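Local coordinates for VIN1 (Oscarella pearsei, PDB 6BFI), which binds actin filaments and may play a role in cell-cell adhesion, as a vinculin homolog of a sponge, at residues A[4-10]-A[123-127]; A[190-195]-A[244-249]; A[274-278]-A[294-298]. All coordinates share one frame; numbering follows the deposited sequence.

Contact 1 of 3, residues A[4-10]-A[123-127]; sequences KFHTKTL and LMCAD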
ATOM      1  N   LYS A   4       0.850 -16.709 -20.360  1.00 58.54           N
ATOM      2  CA  LYS A   4       0.276 -15.506 -19.780  1.00 57.21           C
ATOM      3  C   LYS A   4      -1.000 -15.837 -19.019  1.00 53.00           C
ATOM      4  O   LYS A   4      -1.747 -16.749 -19.386  1.00 52.32           O
ATOM      5  CB  LYS A   4      -0.027 -14.461 -20.865  1.00 57.03           C
ATOM      6  CG  LYS A   4       1.192 -13.982 -21.639  1.00 57.43           C
ATOM      7  CD  LYS A   4       2.155 -13.229 -20.740  1.00 57.98           C
ATOM      8  CE  LYS A   4       3.347 -12.707 -21.525  1.00 64.10           C
ATOM      9  NZ  LYS A   4       4.248 -11.880 -20.672  1.00 67.31           N
ATOM     10  N   PHE A   5      -1.240 -15.079 -17.940  1.00 53.15           N
ATOM     11  CA  PHE A   5      -2.483 -15.195 -17.183  1.00 55.90           C
ATOM     12  C   PHE A   5      -2.904 -13.855 -16.593  1.00 58.70           C
ATOM     13  O   PHE A   5      -3.494 -13.815 -15.508  1.00 62.11           O
ATOM     14  CB  PHE A   5      -2.370 -16.242 -16.064  1.00 57.48           C
ATOM     15  CG  PHE A   5      -0.962 -16.672 -15.770  1.00 53.89           C
ATOM     16  CD1 PHE A   5      -0.085 -15.825 -15.109  1.00 54.67           C
ATOM     17  CD2 PHE A   5      -0.519 -17.929 -16.143  1.00 51.33           C
ATOM     18  CE1 PHE A   5       1.213 -16.224 -14.832  1.00 55.38           C
ATOM     19  CE2 PHE A   5       0.774 -18.336 -15.871  1.00 52.30           C
ATOM     20  CZ  PHE A   5       1.641 -17.483 -15.215  1.00 55.28           C
ATOM     21  N   HIS A   6      -2.612 -12.756 -17.291  1.00 61.93           N
ATOM     22  CA  HIS A   6      -2.995 -11.418 -16.854  1.00 62.36           C
ATOM     23  C   HIS A   6      -4.459 -11.105 -17.131  1.00 57.97           C
ATOM     24  O   HIS A   6      -4.905  -9.992 -16.829  1.00 59.58           O
ATOM     25  CB  HIS A   6      -2.108 -10.371 -17.536  1.00 63.87           C
ATOM     26  CG  HIS A   6      -2.130 -10.443 -19.032  1.00 67.35           C
ATOM     27  ND1 HIS A   6      -2.833  -9.549 -19.811  1.00 66.86           N
ATOM     28  CD2 HIS A   6      -1.539 -11.307 -19.891  1.00 68.43           C
ATOM     29  CE1 HIS A   6      -2.671  -9.856 -21.085  1.00 68.48           C
ATOM     30  NE2 HIS A   6      -1.891 -10.919 -21.161  1.00 71.53           N
ATOM     31  N   THR A   7      -5.211 -12.058 -17.673  1.00 58.31           N
ATOM     32  CA  THR A   7      -6.585 -11.854 -18.101  1.00 58.41           C
ATOM     33  C   THR A   7      -7.444 -13.002 -17.586  1.00 59.54           C
ATOM     34  O   THR A   7      -7.011 -14.158 -17.590  1.00 59.96           O
ATOM     35  CB  THR A   7      -6.649 -11.752 -19.638  1.00 61.58           C
ATOM     36  OG1 THR A   7      -6.424 -10.393 -20.040  1.00 62.91           O
ATOM     37  CG2 THR A   7      -7.983 -12.220 -20.177  1.00 66.18           C
ATOM     38  N   LYS A   8      -8.656 -12.671 -17.122  1.00 59.29           N
ATOM     39  CA  LYS A   8      -9.559 -13.690 -16.594  1.00 60.10           C
ATOM     40  C   LYS A   8      -9.891 -14.753 -17.634  1.00 63.73           C
ATOM     41  O   LYS A   8     -10.118 -15.915 -17.279  1.00 63.90           O
ATOM     42  CB  LYS A   8     -10.841 -13.040 -16.075  1.00 59.40           C
ATOM     43  CG  LYS A   8     -10.641 -12.174 -14.845  1.00 64.69           C
ATOM     44  CD  LYS A   8     -11.923 -11.452 -14.460  1.00 69.43           C
ATOM     45  CE  LYS A   8     -11.737 -10.635 -13.194  1.00 62.75           C
ATOM     46  NZ  LYS A   8     -12.995  -9.943 -12.800  1.00 77.59           N
ATOM     47  N   THR A   9      -9.937 -14.379 -18.914  1.00 63.33           N
ATOM     48  CA  THR A   9     -10.126 -15.372 -19.966  1.00 65.33           C
ATOM     49  C   THR A   9      -8.909 -16.281 -20.088  1.00 64.16           C
ATOM     50  O   THR A   9      -9.049 -17.502 -20.239  1.00 69.83           O
ATOM     51  CB  THR A   9     -10.413 -14.678 -21.298  1.00 64.01           C
ATOM     52  OG1 THR A   9     -11.621 -13.916 -21.189  1.00 62.57           O
ATOM     53  CG2 THR A   9     -10.557 -15.700 -22.417  1.00 60.56           C
ATOM     54  N   LEU A  10      -7.707 -15.700 -20.022  1.00 62.61           N
ATOM     55  CA  LEU A  10      -6.483 -16.491 -20.084  1.00 61.59           C
ATOM     56  C   LEU A  10      -6.441 -17.528 -18.969  1.00 58.97           C
ATOM     57  O   LEU A  10      -6.281 -18.724 -19.227  1.00 51.78           O
ATOM     58  CB  LEU A  10      -5.263 -15.574 -20.005  1.00 59.51           C
ATOM     59  CG  LEU A  10      -4.726 -15.024 -21.325  1.00 58.82           C
ATOM     60  CD1 LEU A  10      -3.651 -13.984 -21.064  1.00 61.23           C
ATOM     61  CD2 LEU A  10      -4.174 -16.153 -22.173  1.00 56.50           C
ATOM     62  N   LEU A 123      -4.593 -17.008 -27.435  1.00 61.88           N
ATOM     63  CA  LEU A 123      -5.351 -15.927 -26.814  1.00 66.48           C
ATOM     64  C   LEU A 123      -4.565 -14.620 -26.781  1.00 66.46           C
ATOM     65  O   LEU A 123      -5.173 -13.540 -26.744  1.00 69.24           O
ATOM     66  CB  LEU A 123      -5.774 -16.335 -25.402  1.00 65.63           C
ATOM     67  CG  LEU A 123      -6.707 -17.549 -25.325  1.00 61.75           C
ATOM     68  CD1 LEU A 123      -6.788 -18.093 -23.906  1.00 58.32           C
ATOM     69  CD2 LEU A 123      -8.093 -17.188 -25.839  1.00 60.73           C
ATOM     70  N   MET A 124      -3.233 -14.694 -26.836  1.00 65.25           N
ATOM     71  CA  MET A 124      -2.401 -13.510 -26.653  1.00 63.32           C
ATOM     72  C   MET A 124      -2.318 -12.642 -27.902  1.00 67.08           C
ATOM     73  O   MET A 124      -2.123 -11.429 -27.781  1.00 69.16           O
ATOM     74  CB  MET A 124      -0.992 -13.909 -26.213  1.00 65.47           C
ATOM     75  CG  MET A 124      -0.774 -13.813 -24.717  1.00 67.37           C
ATOM     76  SD  MET A 124      -1.289 -12.220 -24.045  1.00 76.06           S
ATOM     77  CE  MET A 124      -0.201 -11.099 -24.922  1.00 78.90           C
ATOM     78  N   CYS A 125      -2.436 -13.215 -29.102  1.00 67.19           N
ATOM     79  CA  CYS A 125      -2.479 -12.346 -30.277  1.00 77.77           C
ATOM     80  C   CYS A 125      -3.772 -11.535 -30.304  1.00 79.94           C
ATOM     81  O   CYS A 125      -3.768 -10.353 -30.677  1.00 74.17           O
ATOM     82  CB  CYS A 125      -2.300 -13.158 -31.563  1.00 83.65           C
ATOM     83  SG  CYS A 125      -3.391 -14.576 -31.778  1.00 90.94           S
ATOM     84  N   ALA A 126      -4.882 -12.143 -29.876  1.00 78.23           N
ATOM     85  CA  ALA A 126      -6.128 -11.399 -29.727  1.00 74.54           C
ATOM     86  C   ALA A 126      -5.999 -10.321 -28.656  1.00 74.40           C
ATOM     87  O   ALA A 126      -6.394  -9.166 -28.868  1.00 75.92           O
ATOM     88  CB  ALA A 126      -7.272 -12.360 -29.393  1.00 72.22           C
ATOM     89  N   ASP A 127      -5.446 -10.683 -27.491  1.00 70.94           N
ATOM     90  CA  ASP A 127      -5.265  -9.697 -26.427  1.00 69.05           C
ATOM     91  C   ASP A 127      -4.388  -8.537 -26.889  1.00 71.21           C
ATOM     92  O   ASP A 127      -4.652  -7.375 -26.558  1.00 72.83           O
ATOM     93  CB  ASP A 127      -4.665 -10.363 -25.188  1.00 66.13           C
ATOM     94  CG  ASP A 127      -4.595  -9.423 -23.996  1.00 78.96           C
ATOM     95  OD1 ASP A 127      -5.576  -9.370 -23.226  1.00 77.41           O
ATOM     96  OD2 ASP A 127      -3.562  -8.737 -23.828  1.00 66.70           O
TER
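His6 turns the edge of its imidazole toward helix 102-145, where Met124 and Asp127, one turn apart, meet it near the ring plane. At one corner NE2 points almost straight at the sulfur, in a weak hydrogen bond of 3.2 Å from His6 NE2 to Met124 SD with an N-H...S angle of 170°. Beside it, CE1 of His6 comes within 3.1 Å of Asp127 OD2, and the carboxylate stands nearly perpendicular to the ring, the planes 82° apart. A bend at chi2 of Met124 (-50°) brings SD to the imidazole NE2. Its CG lies against Lys4 CG at 3.7 Å, while the amine of Lys4 leads away to Thr252. Thr7 OG1 makes a long, weak bond of 3.5 Å to Asp127 OD1, an oxygen that also forms a salt bridge with Arg178. Apart from these polar groups, Leu10 CD2 lies alongside Leu123, 3.6 Å from its CB and close to its CD1. A proton on NE2 would suit the sulfur acceptor, and the carboxylate, paired with Arg178, probably also favours the polarised C-H edge of His6; the N-terminal segment is held by several modest interactions.

Contact 2 of 3, residues A[190-195]-A[244-249]; sequences MLKSEL and EIIRVL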
ATOM      1  N   MET A 190      -4.799   0.893 -10.587  1.00 52.06           N
ATOM      2  CA  MET A 190      -4.119   1.986 -11.274  1.00 56.42           C
ATOM      3  C   MET A 190      -4.980   2.540 -12.405  1.00 59.94           C
ATOM      4  O   MET A 190      -5.118   3.763 -12.553  1.00 61.90           O
ATOM      5  CB  MET A 190      -2.763   1.517 -11.801  1.00 61.52           C
ATOM      6  CG  MET A 190      -1.841   0.972 -10.717  1.00 69.08           C
ATOM      7  SD  MET A 190      -0.226   0.430 -11.322  1.00 78.23           S
ATOM      8  CE  MET A 190       0.614   2.004 -11.477  1.00 77.64           C
ATOM      9  N   LEU A 191      -5.587   1.653 -13.200  1.00 56.73           N
ATOM     10  CA  LEU A 191      -6.468   2.109 -14.271  1.00 53.98           C
ATOM     11  C   LEU A 191      -7.622   2.938 -13.717  1.00 53.26           C
ATOM     12  O   LEU A 191      -7.900   4.037 -14.209  1.00 56.65           O
ATOM     13  CB  LEU A 191      -6.989   0.913 -15.070  1.00 48.86           C
ATOM     14  CG  LEU A 191      -5.927   0.179 -15.893  1.00 45.86           C
ATOM     15  CD1 LEU A 191      -6.495  -1.071 -16.548  1.00 46.60           C
ATOM     16  CD2 LEU A 191      -5.331   1.112 -16.939  1.00 45.92           C
ATOM     17  N   LYS A 192      -8.293   2.433 -12.678  1.00 52.16           N
ATOM     18  CA  LYS A 192      -9.410   3.172 -12.092  1.00 59.00           C
ATOM     19  C   LYS A 192      -8.964   4.528 -11.556  1.00 60.70           C
ATOM     20  O   LYS A 192      -9.672   5.532 -11.717  1.00 63.09           O
ATOM     21  CB  LYS A 192     -10.064   2.349 -10.982  1.00 60.68           C
ATOM     22  CG  LYS A 192     -10.821   1.126 -11.475  1.00 66.62           C
ATOM     23  CD  LYS A 192     -11.501   0.392 -10.329  1.00 70.58           C
ATOM     24  CE  LYS A 192     -10.487  -0.147  -9.333  1.00 72.94           C
ATOM     25  NZ  LYS A 192     -11.139  -0.883  -8.209  1.00 75.13           N
ATOM     26  N   SER A 193      -7.788   4.581 -10.926  1.00 57.97           N
ATOM     27  CA  SER A 193      -7.313   5.837 -10.353  1.00 58.62           C
ATOM     28  C   SER A 193      -7.033   6.870 -11.441  1.00 57.46           C
ATOM     29  O   SER A 193      -7.438   8.036 -11.326  1.00 56.29           O
ATOM     30  CB  SER A 193      -6.063   5.590  -9.507  1.00 61.87           C
ATOM     31  OG  SER A 193      -5.030   5.012 -10.283  1.00 67.70           O
ATOM     32  N   GLU A 194      -6.339   6.465 -12.510  1.00 56.47           N
ATOM     33  CA  GLU A 194      -6.068   7.413 -13.589  1.00 56.44           C
ATOM     34  C   GLU A 194      -7.354   7.830 -14.295  1.00 54.88           C
ATOM     35  O   GLU A 194      -7.485   8.981 -14.730  1.00 57.08           O
ATOM     36  CB  GLU A 194      -5.072   6.819 -14.582  1.00 57.39           C
ATOM     37  CG  GLU A 194      -3.811   6.247 -13.948  1.00 64.62           C
ATOM     38  CD  GLU A 194      -3.043   7.260 -13.112  1.00 68.00           C
ATOM     39  OE1 GLU A 194      -3.073   8.464 -13.444  1.00 70.51           O
ATOM     40  OE2 GLU A 194      -2.407   6.845 -12.119  1.00 68.56           O
ATOM     41  N   LEU A 195      -8.313   6.908 -14.419  1.00 55.79           N
ATOM     42  CA  LEU A 195      -9.632   7.269 -14.929  1.00 58.89           C
ATOM     43  C   LEU A 195     -10.251   8.380 -14.090  1.00 61.89           C
ATOM     44  O   LEU A 195     -10.747   9.380 -14.627  1.00 65.66           O
ATOM     45  CB  LEU A 195     -10.543   6.042 -14.953  1.00 61.56           C
ATOM     46  CG  LEU A 195     -10.339   5.047 -16.095  1.00 64.83           C
ATOM     47  CD1 LEU A 195     -11.195   3.808 -15.877  1.00 69.92           C
ATOM     48  CD2 LEU A 195     -10.671   5.702 -17.427  1.00 64.61           C
ATOM     49  N   GLU A 244       0.164   6.972 -18.227  1.00 54.40           N
ATOM     50  CA  GLU A 244       0.156   5.857 -17.286  1.00 55.72           C
ATOM     51  C   GLU A 244      -0.918   4.840 -17.647  1.00 50.20           C
ATOM     52  O   GLU A 244      -0.693   3.631 -17.528  1.00 53.76           O
ATOM     53  CB  GLU A 244      -0.038   6.370 -15.858  1.00 56.64           C
ATOM     54  CG  GLU A 244       0.143   5.307 -14.781  1.00 61.93           C
ATOM     55  CD  GLU A 244       1.583   4.848 -14.635  1.00 69.00           C
ATOM     56  OE1 GLU A 244       2.479   5.466 -15.246  1.00 72.85           O
ATOM     57  OE2 GLU A 244       1.821   3.864 -13.904  1.00 73.72           O
ATOM     58  N   ILE A 245      -2.088   5.308 -18.090  1.00 47.14           N
ATOM     59  CA  ILE A 245      -3.114   4.386 -18.575  1.00 46.15           C
ATOM     60  C   ILE A 245      -2.562   3.531 -19.707  1.00 46.29           C
ATOM     61  O   ILE A 245      -2.777   2.314 -19.748  1.00 49.12           O
ATOM     62  CB  ILE A 245      -4.374   5.155 -19.013  1.00 47.22           C
ATOM     63  CG1 ILE A 245      -5.238   5.503 -17.804  1.00 49.72           C
ATOM     64  CG2 ILE A 245      -5.185   4.340 -20.008  1.00 46.54           C
ATOM     65  CD1 ILE A 245      -6.472   6.308 -18.149  1.00 52.88           C
ATOM     66  N   ILE A 246      -1.833   4.152 -20.637  1.00 45.21           N
ATOM     67  CA  ILE A 246      -1.264   3.405 -21.755  1.00 50.22           C
ATOM     68  C   ILE A 246      -0.244   2.391 -21.256  1.00 54.93           C
ATOM     69  O   ILE A 246      -0.169   1.265 -21.763  1.00 60.28           O
ATOM     70  CB  ILE A 246      -0.653   4.372 -22.788  1.00 51.81           C
ATOM     71  CG1 ILE A 246      -1.750   5.221 -23.429  1.00 46.87           C
ATOM     72  CG2 ILE A 246       0.118   3.608 -23.858  1.00 48.37           C
ATOM     73  CD1 ILE A 246      -1.231   6.292 -24.368  1.00 47.71           C
ATOM     74  N   ARG A 247       0.548   2.766 -20.249  1.00 55.11           N
ATOM     75  CA  ARG A 247       1.574   1.860 -19.741  1.00 58.62           C
ATOM     76  C   ARG A 247       0.953   0.655 -19.043  1.00 59.16           C
ATOM     77  O   ARG A 247       1.365  -0.488 -19.270  1.00 59.79           O
ATOM     78  CB  ARG A 247       2.513   2.606 -18.793  1.00 59.01           C
ATOM     79  CG  ARG A 247       3.750   1.807 -18.418  1.00 60.66           C
ATOM     80  CD  ARG A 247       4.538   2.479 -17.306  1.00 61.64           C
ATOM     81  NE  ARG A 247       3.809   2.465 -16.041  1.00 62.82           N
ATOM     82  CZ  ARG A 247       3.858   1.468 -15.161  1.00 62.59           C
ATOM     83  NH1 ARG A 247       4.603   0.398 -15.407  1.00 62.57           N
ATOM     84  NH2 ARG A 247       3.160   1.540 -14.036  1.00 59.25           N
ATOM     85  N   VAL A 248      -0.041   0.894 -18.185  1.00 58.99           N
ATOM     86  CA  VAL A 248      -0.683  -0.198 -17.461  1.00 58.45           C
ATOM     87  C   VAL A 248      -1.486  -1.077 -18.410  1.00 56.23           C
ATOM     88  O   VAL A 248      -1.573  -2.296 -18.215  1.00 47.77           O
ATOM     89  CB  VAL A 248      -1.558   0.366 -16.326  1.00 54.64           C
ATOM     90  CG1 VAL A 248      -2.234  -0.760 -15.558  1.00 55.70           C
ATOM     91  CG2 VAL A 248      -0.719   1.223 -15.390  1.00 53.21           C
ATOM     92  N   LEU A 249      -2.079  -0.480 -19.449  1.00 45.97           N
ATOM     93  CA  LEU A 249      -2.808  -1.256 -20.447  1.00 47.66           C
ATOM     94  C   LEU A 249      -1.923  -2.305 -21.105  1.00 49.37           C
ATOM     95  O   LEU A 249      -2.406  -3.378 -21.478  1.00 50.73           O
ATOM     96  CB  LEU A 249      -3.395  -0.325 -21.512  1.00 51.84           C
ATOM     97  CG  LEU A 249      -4.809   0.213 -21.289  1.00 52.48           C
ATOM     98  CD1 LEU A 249      -5.160   1.271 -22.328  1.00 51.36           C
ATOM     99  CD2 LEU A 249      -5.812  -0.923 -21.335  1.00 53.52           C
TER
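Glu244 OE2 takes two N-H groups of Arg247, a residue of its own helix, while the Met190 methyl of the facing helix comes up to it. The strong bond is that from Arg247 NH2 to Glu244 OE2, 2.7 Å long. It reaches the syn side of the oxygen, 31° out of the carboxylate plane, while lying flat in the guanidinium plane; Arg247 NE adds weak bonds to both oxygens. Met190 runs out extended and bends at chi3 (79°), setting its CE 3.3 Å from Glu244 OE2; the methyl lies against the salt bridge, at the edge of the guanidinium group and beside OE2. The backbone carbonyl oxygen of Met190 accepts from Glu194 N and, at 2.6 Å, from Ser193 OG, a hydroxyl that is also hydrogen-bonded with Gln189 O.

Deeper in, Leu191 packs its CG and CD2 on the CG1 branch of Val248, with Leu191 CG 3.8 Å from Val248 CG1. Glu194 lays its aliphatic part on Ile245, its CB 3.5 Å from Ile245 CG1, and then turns its carboxylate over the methylenes of Glu244. The two acids stay apart, with 5.5 Å between Glu194 OE2 and Glu244 OE2, and the bridge to Arg247 probably eases their repulsion.

Helix 154-178 covers Leu195 and Ile245, and helix 102-145 lies against Ile246. The two segments run antiparallel (163°) with axes 9.5 Å apart, a pairing characteristic of the elongated four-helix bundles from which vinculin-family proteins are built.

Contact 3 of 3, residues A[274-278]-A[294-298]; sequences MFHQA and AVRKC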
ATOM      1  N   MET A 274      12.617  -4.073  13.676  1.00 54.30           N
ATOM      2  CA  MET A 274      13.961  -4.112  14.244  1.00 69.09           C
ATOM      3  C   MET A 274      13.954  -3.671  15.704  1.00 61.63           C
ATOM      4  O   MET A 274      14.631  -4.276  16.546  1.00 58.70           O
ATOM      5  CB  MET A 274      14.901  -3.241  13.410  1.00 68.16           C
ATOM      6  CG  MET A 274      16.351  -3.262  13.864  1.00 72.26           C
ATOM      7  SD  MET A 274      17.416  -2.253  12.815  1.00 77.05           S
ATOM      8  CE  MET A 274      17.449  -3.237  11.319  1.00 83.96           C
ATOM      9  N   PHE A 275      13.195  -2.617  16.021  1.00 58.81           N
ATOM     10  CA  PHE A 275      13.008  -2.210  17.411  1.00 59.42           C
ATOM     11  C   PHE A 275      12.501  -3.373  18.256  1.00 59.59           C
ATOM     12  O   PHE A 275      13.043  -3.664  19.329  1.00 55.05           O
ATOM     13  CB  PHE A 275      12.028  -1.036  17.485  1.00 61.38           C
ATOM     14  CG  PHE A 275      12.687   0.316  17.536  1.00 57.66           C
ATOM     15  CD1 PHE A 275      13.051   0.973  16.369  1.00 57.49           C
ATOM     16  CD2 PHE A 275      12.926   0.938  18.750  1.00 51.86           C
ATOM     17  CE1 PHE A 275      13.651   2.221  16.418  1.00 55.78           C
ATOM     18  CE2 PHE A 275      13.527   2.183  18.803  1.00 48.40           C
ATOM     19  CZ  PHE A 275      13.890   2.824  17.638  1.00 51.59           C
ATOM     20  N   HIS A 276      11.462  -4.058  17.774  1.00 61.71           N
ATOM     21  CA  HIS A 276      10.839  -5.112  18.567  1.00 62.34           C
ATOM     22  C   HIS A 276      11.758  -6.321  18.709  1.00 63.50           C
ATOM     23  O   HIS A 276      11.803  -6.951  19.772  1.00 58.81           O
ATOM     24  CB  HIS A 276       9.506  -5.512  17.935  1.00 66.24           C
ATOM     25  CG  HIS A 276       8.565  -4.364  17.741  1.00 68.04           C
ATOM     26  ND1 HIS A 276       7.401  -4.470  17.010  1.00 72.04           N
ATOM     27  CD2 HIS A 276       8.614  -3.084  18.183  1.00 65.67           C
ATOM     28  CE1 HIS A 276       6.775  -3.307  17.009  1.00 70.46           C
ATOM     29  NE2 HIS A 276       7.490  -2.449  17.715  1.00 67.80           N
ATOM     30  N   GLN A 277      12.495  -6.657  17.648  1.00 68.15           N
ATOM     31  CA  GLN A 277      13.444  -7.762  17.718  1.00 65.91           C
ATOM     32  C   GLN A 277      14.573  -7.455  18.692  1.00 59.86           C
ATOM     33  O   GLN A 277      15.029  -8.342  19.426  1.00 65.92           O
ATOM     34  CB  GLN A 277      14.002  -8.058  16.326  1.00 67.54           C
ATOM     35  CG  GLN A 277      12.999  -8.681  15.374  1.00 69.70           C
ATOM     36  CD  GLN A 277      12.929 -10.189  15.505  1.00 78.77           C
ATOM     37  OE1 GLN A 277      13.947 -10.876  15.410  1.00 83.97           O
ATOM     38  NE2 GLN A 277      11.729 -10.711  15.728  1.00 82.33           N
ATOM     39  N   ALA A 278      15.040  -6.206  18.709  1.00 52.97           N
ATOM     40  CA  ALA A 278      16.081  -5.827  19.657  1.00 51.51           C
ATOM     41  C   ALA A 278      15.551  -5.841  21.086  1.00 65.71           C
ATOM     42  O   ALA A 278      16.265  -6.239  22.016  1.00 50.57           O
ATOM     43  CB  ALA A 278      16.643  -4.453  19.297  1.00 49.58           C
ATOM     44  N   ALA A 294      21.765  -4.012  16.042  1.00 68.26           N
ATOM     45  CA  ALA A 294      20.382  -3.580  15.858  1.00 63.21           C
ATOM     46  C   ALA A 294      20.013  -2.465  16.834  1.00 65.30           C
ATOM     47  O   ALA A 294      19.338  -1.495  16.458  1.00 65.51           O
ATOM     48  CB  ALA A 294      19.437  -4.771  16.016  1.00 57.36           C
ATOM     49  N   VAL A 295      20.453  -2.583  18.090  1.00 60.77           N
ATOM     50  CA  VAL A 295      20.186  -1.541  19.080  1.00 58.75           C
ATOM     51  C   VAL A 295      20.801  -0.219  18.642  1.00 58.49           C
ATOM     52  O   VAL A 295      20.180   0.845  18.765  1.00 61.40           O
ATOM     53  CB  VAL A 295      20.703  -1.974  20.465  1.00 60.99           C
ATOM     54  CG1 VAL A 295      20.592  -0.828  21.457  1.00 59.28           C
ATOM     55  CG2 VAL A 295      19.938  -3.189  20.965  1.00 57.83           C
ATOM     56  N   ARG A 296      22.028  -0.264  18.115  1.00 59.05           N
ATOM     57  CA  ARG A 296      22.674   0.961  17.654  1.00 62.41           C
ATOM     58  C   ARG A 296      21.931   1.564  16.468  1.00 62.52           C
ATOM     59  O   ARG A 296      21.839   2.792  16.345  1.00 62.55           O
ATOM     60  CB  ARG A 296      24.137   0.686  17.308  1.00 64.85           C
ATOM     61  CG  ARG A 296      25.011   0.468  18.539  1.00 65.29           C
ATOM     62  CD  ARG A 296      26.490   0.360  18.198  1.00 71.95           C
ATOM     63  NE  ARG A 296      27.327   0.606  19.371  1.00 78.89           N
ATOM     64  CZ  ARG A 296      27.707  -0.332  20.233  1.00 84.08           C
ATOM     65  NH1 ARG A 296      27.330  -1.591  20.059  1.00 84.62           N
ATOM     66  NH2 ARG A 296      28.466  -0.011  21.272  1.00 86.19           N
ATOM     67  N   LYS A 297      21.383   0.718  15.589  1.00 65.45           N
ATOM     68  CA  LYS A 297      20.534   1.236  14.519  1.00 65.48           C
ATOM     69  C   LYS A 297      19.297   1.926  15.085  1.00 66.34           C
ATOM     70  O   LYS A 297      18.870   2.971  14.575  1.00 68.71           O
ATOM     71  CB  LYS A 297      20.129   0.112  13.565  1.00 64.15           C
ATOM     72  CG  LYS A 297      21.289  -0.545  12.839  1.00 70.31           C
ATOM     73  CD  LYS A 297      20.794  -1.406  11.688  1.00 73.67           C
ATOM     74  CE  LYS A 297      21.899  -2.295  11.145  1.00 83.23           C
ATOM     75  NZ  LYS A 297      23.117  -1.524  10.771  1.00 86.26           N
ATOM     76  N   CYS A 298      18.710   1.361  16.144  1.00 66.50           N
ATOM     77  CA  CYS A 298      17.556   2.002  16.767  1.00 65.12           C
ATOM     78  C   CYS A 298      17.935   3.345  17.380  1.00 65.79           C
ATOM     79  O   CYS A 298      17.149   4.300  17.336  1.00 71.24           O
ATOM     80  CB  CYS A 298      16.950   1.078  17.821  1.00 64.88           C
ATOM     81  SG  CYS A 298      16.220  -0.424  17.132  1.00 65.81           S
TER
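Two consecutive helices, 268-283 and 289-306, form an alpha-helical hairpin, and its packing centres on a cysteine sulfur-aromatic contact. Cys298 stands over one face of the Phe275 ring. Its SG sits nearly above the middle of that face, 3.6 Å from the ring centroid and only 13° off the normal. The neighbouring CB covers the same face toward the far end of the ring, in a CH-pi contact that brings Cys298 CB to 3.5 Å from Phe275 CZ. With SG beside its own backbone N and opposite the carbonyl carbon (chi1 -66°), the side chain of Cys298 lies along the ring from CZ back toward CG, so both of its heavy atoms are used.

On the outer side of the hairpin, Met274 reaches across as an extended chain and turns only at its last torsion. Its sulfur meets the aliphatic stem of Lys297, crossing it at a slant, with Met274 SD 3.7 Å from Lys297 CD; the ammonium end of the lysine leads away. Further back along the same chain, Met274 CG rests on the methyl of Ala294, 4.1 Å from its CB.

One turn on, the contact is between short side chains: Ala278 CB meets Val295 CG2 at 3.9 Å and lies 4.3 Å from Ala294 CB. The segment axes approach to 9.2 Å at an angle of 133° between their directions, antiparallel but markedly splayed.

Leu357 of helix 344-375 touches Phe275, Ala278 and Cys298, so that this helix packs against both arms of the hairpin. Leu329 of helix 312-338 packs on Val295, while Arg296 forms a salt bridge with Glu333 there, so the pair sits in a bundle with the next two helices of the chain.

How the contacts relate
From the N terminus, contact 1 comes first: it brings the start of the chain onto helix 102-145, closing a loop of 112 mostly helical residues. Contact 2 follows, joining helices 185-215 and 224-249 across 48 residues, and contact 3 closes the short hairpin between helices 268-283 and 289-306. The three are in series, so none encloses or crosses another. Contacts 1 and 2 have centres about 18 Å apart and nearest atoms about 6 Å apart, without touching; helix 102-145 supplies one side of contact 1 and packs against contact 2, and helix 154-178 touches residues of both. Contact 3 lies across the chain's centre, about 40 Å from contact 2 between centres, in a separate group of helices.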